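Local coordinates for dextranase (Pseudarthrobacter oxydans, PDB 6NZS), which catalyses the endohydrolysis of (1->6)-alpha-D-glucosidic linkages in dextran, as a member of glycoside hydrolase family 49, at residues 4-16 against 87-99. Residues are numbered along the deposited sequence; the frame is centred on the assembly and turned at random.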
ATOM      1  N   THR A   4      -4.112   7.784 -28.459  1.00 14.27           N
ATOM      2  CA  THR A   4      -4.163   8.308 -27.101  1.00 13.72           C
ATOM      3  C   THR A   4      -4.842   9.674 -27.071  1.00 16.58           C
ATOM      4  O   THR A   4      -4.964  10.363 -28.089  1.00 17.85           O
ATOM      5  CB  THR A   4      -2.756   8.424 -26.509  1.00 14.60           C
ATOM      6  OG1 THR A   4      -1.956   9.279 -27.336  1.00 18.13           O
ATOM      7  CG2 THR A   4      -2.095   7.049 -26.404  1.00 14.64           C
ATOM      8  N   ALA A   5      -5.293  10.059 -25.879  1.00 14.22           N
ATOM      9  CA  ALA A   5      -5.990  11.322 -25.673  1.00 14.47           C
ATOM     10  C   ALA A   5      -5.075  12.356 -25.040  1.00 17.57           C
ATOM     11  O   ALA A   5      -4.317  12.054 -24.115  1.00 13.90           O
ATOM     12  CB  ALA A   5      -7.200  11.127 -24.758  1.00 16.98           C
ATOM     13  N   ASP A   6      -5.176  13.595 -25.523  1.00 18.42           N
ATOM     14  CA  ASP A   6      -4.538  14.702 -24.819  1.00 20.69           C
ATOM     15  C   ASP A   6      -5.399  15.947 -25.034  1.00 23.40           C
ATOM     16  O   ASP A   6      -5.076  16.837 -25.824  1.00 25.65           O
ATOM     17  CB  ASP A   6      -3.096  14.935 -25.259  1.00 23.31           C
ATOM     18  CG  ASP A   6      -2.384  15.935 -24.378  1.00 25.58           C
ATOM     19  OD1 ASP A   6      -2.978  16.364 -23.367  1.00 28.07           O
ATOM     20  OD2 ASP A   6      -1.228  16.289 -24.691  1.00 36.61           O
ATOM     21  N   ASN A   7      -6.512  16.007 -24.311  1.00 20.09           N
ATOM     22  CA  ASN A   7      -7.400  17.158 -24.372  1.00 19.58           C
ATOM     23  C   ASN A   7      -7.659  17.665 -22.956  1.00 20.45           C
ATOM     24  O   ASN A   7      -7.095  17.168 -21.976  1.00 22.71           O
ATOM     25  CB  ASN A   7      -8.688  16.838 -25.145  1.00 20.12           C
ATOM     26  CG  ASN A   7      -9.487  15.712 -24.521  1.00 23.06           C
ATOM     27  OD1 ASN A   7      -9.929  15.816 -23.381  1.00 18.61           O
ATOM     28  ND2 ASN A   7      -9.692  14.633 -25.276  1.00 25.22           N
ATOM     29  N   GLY A   8      -8.524  18.673 -22.847  1.00 22.97           N
ATOM     30  CA  GLY A   8      -8.753  19.291 -21.555  1.00 20.17           C
ATOM     31  C   GLY A   8      -9.375  18.371 -20.522  1.00 18.00           C
ATOM     32  O   GLY A   8      -9.235  18.624 -19.320  1.00 19.07           O
ATOM     33  N   ASN A   9     -10.063  17.312 -20.960  1.00 17.73           N
ATOM     34  CA  ASN A   9     -10.823  16.461 -20.048  1.00 15.13           C
ATOM     35  C   ASN A   9     -10.280  15.053 -19.906  1.00 13.22           C
ATOM     36  O   ASN A   9     -10.737  14.326 -19.018  1.00 16.78           O
ATOM     37  CB  ASN A   9     -12.280  16.343 -20.493  1.00 17.45           C
ATOM     38  CG  ASN A   9     -13.039  17.639 -20.352  1.00 13.20           C
ATOM     39  OD1 ASN A   9     -12.554  18.602 -19.759  1.00 15.87           O
ATOM     40  ND2 ASN A   9     -14.242  17.666 -20.901  1.00 15.05           N
ATOM     41  N   LEU A  10      -9.363  14.632 -20.765  1.00 13.84           N
ATOM     42  CA  LEU A  10      -8.900  13.253 -20.754  1.00 12.88           C
ATOM     43  C   LEU A  10      -7.461  13.230 -21.238  1.00 12.98           C
ATOM     44  O   LEU A  10      -7.126  13.856 -22.249  1.00 14.70           O
ATOM     45  CB  LEU A  10      -9.781  12.375 -21.654  1.00 13.47           C
ATOM     46  CG  LEU A  10      -9.482  10.874 -21.708  1.00 14.64           C
ATOM     47  CD1 LEU A  10      -9.537  10.227 -20.311  1.00 14.17           C
ATOM     48  CD2 LEU A  10     -10.458  10.189 -22.662  1.00 18.24           C
ATOM     49  N   HIS A  11      -6.610  12.515 -20.512  1.00 12.60           N
ATOM     50  CA  HIS A  11      -5.231  12.329 -20.932  1.00 12.15           C
ATOM     51  C   HIS A  11      -4.875  10.865 -20.744  1.00 12.50           C
ATOM     52  O   HIS A  11      -4.940  10.347 -19.622  1.00 10.70           O
ATOM     53  CB  HIS A  11      -4.270  13.210 -20.136  1.00 14.91           C
ATOM     54  CG  HIS A  11      -2.852  13.100 -20.594  1.00 12.89           C
ATOM     55  ND1 HIS A  11      -1.779  13.209 -19.737  1.00 19.77           N
ATOM     56  CD2 HIS A  11      -2.334  12.881 -21.826  1.00 16.07           C
ATOM     57  CE1 HIS A  11      -0.659  13.066 -20.424  1.00 19.19           C
ATOM     58  NE2 HIS A  11      -0.966  12.864 -21.691  1.00 21.40           N
ATOM     59  N   THR A  12      -4.510  10.205 -21.838  1.00 11.07           N
ATOM     60  CA  THR A  12      -3.968   8.855 -21.810  1.00 10.54           C
ATOM     61  C   THR A  12      -2.643   8.848 -22.560  1.00 12.64           C
ATOM     62  O   THR A  12      -2.280   9.816 -23.239  1.00 13.45           O
ATOM     63  CB  THR A  12      -4.921   7.829 -22.434  1.00 11.22           C
ATOM     64  OG1 THR A  12      -4.965   8.026 -23.852  1.00 11.75           O
ATOM     65  CG2 THR A  12      -6.326   7.954 -21.865  1.00 12.39           C
ATOM     66  N   TRP A  13      -1.904   7.747 -22.430  1.00 11.90           N
ATOM     67  CA  TRP A  13      -0.581   7.676 -23.033  1.00 11.52           C
ATOM     68  C   TRP A  13      -0.225   6.228 -23.336  1.00 13.16           C
ATOM     69  O   TRP A  13      -0.900   5.288 -22.904  1.00 12.37           O
ATOM     70  CB  TRP A  13       0.490   8.321 -22.148  1.00 13.12           C
ATOM     71  CG  TRP A  13       0.529   7.772 -20.761  1.00 10.64           C
ATOM     72  CD1 TRP A  13       1.244   6.687 -20.326  1.00 12.54           C
ATOM     73  CD2 TRP A  13      -0.187   8.269 -19.620  1.00 11.04           C
ATOM     74  NE1 TRP A  13       1.017   6.483 -18.988  1.00 11.30           N
ATOM     75  CE2 TRP A  13       0.146   7.435 -18.526  1.00 10.42           C
ATOM     76  CE3 TRP A  13      -1.072   9.341 -19.415  1.00 12.12           C
ATOM     77  CZ2 TRP A  13      -0.367   7.644 -17.246  1.00 12.59           C
ATOM     78  CZ3 TRP A  13      -1.599   9.538 -18.144  1.00 11.74           C
ATOM     79  CH2 TRP A  13      -1.240   8.689 -17.073  1.00 11.85           C
ATOM     80  N   TRP A  14       0.867   6.065 -24.079  1.00 12.53           N
ATOM     81  CA  TRP A  14       1.354   4.758 -24.482  1.00 12.17           C
ATOM     82  C   TRP A  14       2.859   4.724 -24.275  1.00 11.62           C
ATOM     83  O   TRP A  14       3.478   5.734 -23.944  1.00 13.13           O
ATOM     84  CB  TRP A  14       1.007   4.492 -25.954  1.00 12.35           C
ATOM     85  CG  TRP A  14       1.049   3.056 -26.325  1.00 14.88           C
ATOM     86  CD1 TRP A  14       1.987   2.436 -27.102  1.00 14.79           C
ATOM     87  CD2 TRP A  14       0.106   2.048 -25.949  1.00 13.13           C
ATOM     88  NE1 TRP A  14       1.690   1.101 -27.223  1.00 15.19           N
ATOM     89  CE2 TRP A  14       0.540   0.835 -26.524  1.00 12.87           C
ATOM     90  CE3 TRP A  14      -1.065   2.052 -25.178  1.00 11.50           C
ATOM     91  CZ2 TRP A  14      -0.151  -0.365 -26.354  1.00 14.76           C
ATOM     92  CZ3 TRP A  14      -1.755   0.858 -25.016  1.00 12.79           C
ATOM     93  CH2 TRP A  14      -1.291  -0.332 -25.598  1.00 13.20           C
ATOM     94  N   HIS A  15       3.448   3.543 -24.470  1.00 11.53           N
ATOM     95  CA  HIS A  15       4.902   3.384 -24.504  1.00 12.49           C
ATOM     96  C   HIS A  15       5.246   2.579 -25.747  1.00 14.62           C
ATOM     97  O   HIS A  15       4.906   1.396 -25.836  1.00 14.92           O
ATOM     98  CB  HIS A  15       5.406   2.665 -23.252  1.00 12.23           C
ATOM     99  CG  HIS A  15       5.237   3.460 -21.998  1.00 11.40           C
ATOM    100  ND1 HIS A  15       6.128   4.435 -21.602  1.00 13.02           N
ATOM    101  CD2 HIS A  15       4.256   3.447 -21.065  1.00 10.77           C
ATOM    102  CE1 HIS A  15       5.714   4.972 -20.467  1.00 12.86           C
ATOM    103  NE2 HIS A  15       4.573   4.399 -20.126  1.00 10.97           N
ATOM    104  N   ASP A  16       5.929   3.215 -26.704  1.00 15.56           N
ATOM    105  CA  ASP A  16       6.268   2.512 -27.937  1.00 17.36           C
ATOM    106  C   ASP A  16       7.351   1.464 -27.716  1.00 17.45           C
ATOM    107  O   ASP A  16       7.537   0.590 -28.572  1.00 19.16           O
ATOM    108  CB  ASP A  16       6.688   3.504 -29.025  1.00 19.12           C
ATOM    109  CG  ASP A  16       5.529   4.342 -29.537  1.00 25.95           C
ATOM    110  OD1 ASP A  16       4.358   3.965 -29.321  1.00 23.90           O
ATOM    111  OD2 ASP A  16       5.792   5.387 -30.168  1.00 29.84           O
ATOM    112  N   TRP A  87      -1.808  -2.512 -13.988  1.00  8.49           N
ATOM    113  CA  TRP A  87      -2.494  -1.278 -13.612  1.00  8.15           C
ATOM    114  C   TRP A  87      -2.430  -0.289 -14.761  1.00  9.08           C
ATOM    115  O   TRP A  87      -1.454  -0.253 -15.515  1.00  9.91           O
ATOM    116  CB  TRP A  87      -1.935  -0.649 -12.329  1.00  9.77           C
ATOM    117  CG  TRP A  87      -0.629   0.095 -12.502  1.00  8.97           C
ATOM    118  CD1 TRP A  87      -0.468   1.439 -12.681  1.00  9.39           C
ATOM    119  CD2 TRP A  87       0.688  -0.477 -12.518  1.00  9.10           C
ATOM    120  NE1 TRP A  87       0.870   1.743 -12.808  1.00  9.39           N
ATOM    121  CE2 TRP A  87       1.598   0.581 -12.711  1.00  8.64           C
ATOM    122  CE3 TRP A  87       1.184  -1.786 -12.394  1.00  9.77           C
ATOM    123  CZ2 TRP A  87       2.977   0.378 -12.777  1.00 10.63           C
ATOM    124  CZ3 TRP A  87       2.553  -1.983 -12.469  1.00  9.68           C
ATOM    125  CH2 TRP A  87       3.432  -0.912 -12.664  1.00 10.27           C
ATOM    126  N   SER A  88      -3.490   0.508 -14.887  1.00  9.25           N
ATOM    127  CA  SER A  88      -3.573   1.536 -15.911  1.00  9.44           C
ATOM    128  C   SER A  88      -3.959   2.843 -15.246  1.00  8.84           C
ATOM    129  O   SER A  88      -4.936   2.887 -14.488  1.00  9.97           O
ATOM    130  CB  SER A  88      -4.628   1.163 -16.961  1.00 10.02           C
ATOM    131  OG  SER A  88      -4.706   2.152 -17.973  1.00 11.28           O
ATOM    132  N   SER A  89      -3.196   3.896 -15.530  1.00  8.73           N
ATOM    133  CA  SER A  89      -3.505   5.249 -15.087  1.00  8.67           C
ATOM    134  C   SER A  89      -3.954   6.105 -16.266  1.00  9.72           C
ATOM    135  O   SER A  89      -3.499   5.938 -17.401  1.00 10.22           O
ATOM    136  CB  SER A  89      -2.277   5.917 -14.462  1.00  8.94           C
ATOM    137  OG  SER A  89      -1.996   5.341 -13.195  1.00 10.16           O
ATOM    138  N   PHE A  90      -4.861   7.028 -15.979  1.00  8.90           N
ATOM    139  CA  PHE A  90      -5.193   8.077 -16.928  1.00  9.92           C
ATOM    140  C   PHE A  90      -5.663   9.275 -16.127  1.00 10.53           C
ATOM    141  O   PHE A  90      -5.995   9.154 -14.947  1.00  9.89           O
ATOM    142  CB  PHE A  90      -6.235   7.627 -17.971  1.00 10.32           C
ATOM    143  CG  PHE A  90      -7.549   7.162 -17.379  1.00 10.06           C
ATOM    144  CD1 PHE A  90      -8.556   8.076 -17.079  1.00 10.93           C
ATOM    145  CD2 PHE A  90      -7.785   5.814 -17.155  1.00 10.96           C
ATOM    146  CE1 PHE A  90      -9.769   7.649 -16.543  1.00 11.31           C
ATOM    147  CE2 PHE A  90      -8.991   5.381 -16.628  1.00 10.46           C
ATOM    148  CZ  PHE A  90      -9.985   6.292 -16.320  1.00 10.35           C
ATOM    149  N   GLU A  91      -5.661  10.442 -16.766  1.00 10.24           N
ATOM    150  CA  GLU A  91      -6.231  11.646 -16.175  1.00  9.77           C
ATOM    151  C   GLU A  91      -7.604  11.902 -16.768  1.00 10.61           C
ATOM    152  O   GLU A  91      -7.810  11.735 -17.976  1.00 11.10           O
ATOM    153  CB  GLU A  91      -5.364  12.875 -16.444  1.00 10.63           C
ATOM    154  CG  GLU A  91      -3.966  12.789 -15.887  1.00 12.94           C
ATOM    155  CD  GLU A  91      -3.227  14.105 -16.049  1.00 16.81           C
ATOM    156  OE1 GLU A  91      -2.399  14.208 -16.973  1.00 22.02           O
ATOM    157  OE2 GLU A  91      -3.501  15.038 -15.267  1.00 18.15           O
ATOM    158  N   TYR A  92      -8.538  12.333 -15.922  1.00 10.37           N
ATOM    159  CA  TYR A  92      -9.872  12.648 -16.410  1.00  9.69           C
ATOM    160  C   TYR A  92     -10.441  13.822 -15.622  1.00  9.36           C
ATOM    161  O   TYR A  92     -10.048  14.080 -14.479  1.00 10.12           O
ATOM    162  CB  TYR A  92     -10.804  11.421 -16.437  1.00  9.23           C
ATOM    163  CG  TYR A  92     -11.390  11.013 -15.099  1.00  8.75           C
ATOM    164  CD1 TYR A  92     -10.604  10.945 -13.953  1.00  9.04           C
ATOM    165  CD2 TYR A  92     -12.726  10.651 -14.991  1.00 10.00           C
ATOM    166  CE1 TYR A  92     -11.144  10.563 -12.725  1.00  9.82           C
ATOM    167  CE2 TYR A  92     -13.274  10.258 -13.766  1.00  9.96           C
ATOM    168  CZ  TYR A  92     -12.475  10.220 -12.639  1.00  9.44           C
ATOM    169  OH  TYR A  92     -13.013   9.861 -11.432  1.00 10.16           O
ATOM    170  N   ALA A  93     -11.350  14.564 -16.265  1.00 10.66           N
ATOM    171  CA  ALA A  93     -12.019  15.677 -15.608  1.00  9.96           C
ATOM    172  C   ALA A  93     -13.535  15.580 -15.683  1.00 10.72           C
ATOM    173  O   ALA A  93     -14.222  16.459 -15.152  1.00 11.10           O
ATOM    174  CB  ALA A  93     -11.529  17.019 -16.183  1.00 10.95           C
ATOM    175  N   LYS A  94     -14.070  14.538 -16.308  1.00 10.44           N
ATOM    176  CA  LYS A  94     -15.496  14.395 -16.555  1.00 11.31           C
ATOM    177  C   LYS A  94     -15.770  12.902 -16.609  1.00 11.94           C
ATOM    178  O   LYS A  94     -14.872  12.122 -16.939  1.00 12.73           O
ATOM    179  CB  LYS A  94     -15.836  15.070 -17.894  1.00 13.90           C
ATOM    180  CG  LYS A  94     -17.293  15.094 -18.313  1.00 16.52           C
ATOM    181  CD  LYS A  94     -17.469  16.083 -19.488  1.00 13.16           C
ATOM    182  CE  LYS A  94     -18.835  15.970 -20.143  1.00 15.08           C
ATOM    183  NZ  LYS A  94     -19.951  16.368 -19.256  1.00 17.08           N
ATOM    184  N   ASP A  95     -17.001  12.510 -16.268  1.00 10.66           N
ATOM    185  CA  ASP A  95     -17.377  11.094 -16.247  1.00 11.30           C
ATOM    186  C   ASP A  95     -16.916  10.403 -17.523  1.00 11.99           C
ATOM    187  O   ASP A  95     -17.033  10.954 -18.623  1.00 13.94           O
ATOM    188  CB  ASP A  95     -18.902  10.952 -16.177  1.00 10.78           C
ATOM    189  CG  ASP A  95     -19.493  11.384 -14.848  1.00 15.48           C
ATOM    190  OD1 ASP A  95     -18.809  12.027 -14.038  1.00 13.61           O
ATOM    191  OD2 ASP A  95     -20.687  11.082 -14.627  1.00 19.17           O
ATOM    192  N   VAL A  96     -16.415   9.170 -17.376  1.00  9.97           N
ATOM    193  CA  VAL A  96     -15.906   8.397 -18.503  1.00 10.76           C
ATOM    194  C   VAL A  96     -16.531   7.011 -18.515  1.00 11.21           C
ATOM    195  O   VAL A  96     -16.977   6.488 -17.491  1.00 11.02           O
ATOM    196  CB  VAL A  96     -14.369   8.256 -18.506  1.00 10.88           C
ATOM    197  CG1 VAL A  96     -13.691   9.604 -18.757  1.00 11.93           C
ATOM    198  CG2 VAL A  96     -13.890   7.616 -17.202  1.00 10.11           C
ATOM    199  N   TRP A  97     -16.546   6.416 -19.702  1.00 10.56           N
ATOM    200  CA  TRP A  97     -16.760   4.982 -19.860  1.00  9.50           C
ATOM    201  C   TRP A  97     -15.410   4.329 -20.121  1.00 10.21           C
ATOM    202  O   TRP A  97     -14.685   4.739 -21.033  1.00 11.54           O
ATOM    203  CB  TRP A  97     -17.661   4.700 -21.066  1.00 12.86           C
ATOM    204  CG  TRP A  97     -19.147   4.825 -20.826  1.00 14.17           C
ATOM    205  CD1 TRP A  97     -19.981   5.768 -21.353  1.00 19.48           C
ATOM    206  CD2 TRP A  97     -19.973   3.957 -20.030  1.00 14.61           C
ATOM    207  NE1 TRP A  97     -21.273   5.549 -20.927  1.00 18.52           N
ATOM    208  CE2 TRP A  97     -21.294   4.443 -20.117  1.00 19.29           C
ATOM    209  CE3 TRP A  97     -19.724   2.819 -19.254  1.00 15.51           C
ATOM    210  CZ2 TRP A  97     -22.363   3.832 -19.452  1.00 18.72           C
ATOM    211  CZ3 TRP A  97     -20.792   2.209 -18.600  1.00 17.63           C
ATOM    212  CH2 TRP A  97     -22.091   2.720 -18.703  1.00 19.39           C
ATOM    213  N   VAL A  98     -15.064   3.326 -19.318  1.00 11.19           N
ATOM    214  CA  VAL A  98     -13.806   2.595 -19.459  1.00 11.85           C
ATOM    215  C   VAL A  98     -14.127   1.195 -19.961  1.00 11.82           C
ATOM    216  O   VAL A  98     -14.877   0.465 -19.308  1.00 12.17           O
ATOM    217  CB  VAL A  98     -13.051   2.527 -18.125  1.00 11.61           C
ATOM    218  CG1 VAL A  98     -11.756   1.786 -18.310  1.00 13.48           C
ATOM    219  CG2 VAL A  98     -12.788   3.932 -17.598  1.00 14.87           C
ATOM    220  N   ASP A  99     -13.569   0.821 -21.116  1.00 10.78           N
ATOM    221  CA  ASP A  99     -13.690  -0.544 -21.628  1.00 11.39           C
ATOM    222  C   ASP A  99     -12.496  -1.345 -21.130  1.00 11.69           C
ATOM    223  O   ASP A  99     -11.348  -0.937 -21.337  1.00 12.40           O
ATOM    224  CB  ASP A  99     -13.660  -0.562 -23.161  1.00 12.78           C
ATOM    225  CG  ASP A  99     -14.825   0.172 -23.782  1.00 18.60           C
ATOM    226  OD1 ASP A  99     -15.977  -0.156 -23.454  1.00 23.48           O
ATOM    227  OD2 ASP A  99     -14.579   1.070 -24.611  1.00 22.47           O
TER
HETATM  228  O   HOH W   1     -13.119  13.050 -19.179  1.00 27.30           O
HETATM  229  O   HOH W   2      -2.666   6.118 -20.056  1.00 10.89           O
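W13 lays the benzene part of its indole over the backbone of S89, with the carbonyl oxygen of S89 over one ring face, towards the rim. CZ2 of W13 is 3.6 Å from O of S89, and CB of S89 also touches CZ2. The contact is an antiparallel pairing of strands 10-11 and 84-92, two bridges long, in the N-terminal Ig-like domain. H11 and E91 form the hydrogen-bonded pair: N of H11 gives to O of E91, and N of E91 gives to O of H11. Beyond it, N of A93 bonds to O of N9 at 2.8 Å. The side chains of H11 and E91 lie side by side on one face of the sheet. ND1 of H11 donates to OE1 of E91 at 3.0 Å. The carboxylate is met on its anti side, with ring and carboxylate planes 67° apart. CG of H11 stands anti to the backbone N (chi1 -177°), which sets the ring alongside the E91 chain. CE3 of W13 lies over one face of this ring, and P258 touches both H11 and W13. With an alanine in place of H11, OE1 of E91 would probably lose this donor and a gap would open beside the W13 indole. L10 points to the other face, where Y92 is its non-hydrogen-bonded partner. CD1 of L10 reaches CD1 of F90 at 4.0 Å and CB of Y92 at 4.2 Å. N9 sets its amide beside A93 and K94, and its ND2 bonds to OE1 of Q43. One water donates to O of N9 and O of K94. A second water accepts from N of W13, lies 2.8 Å from O of S89, and sits over the centre of the W13 ring.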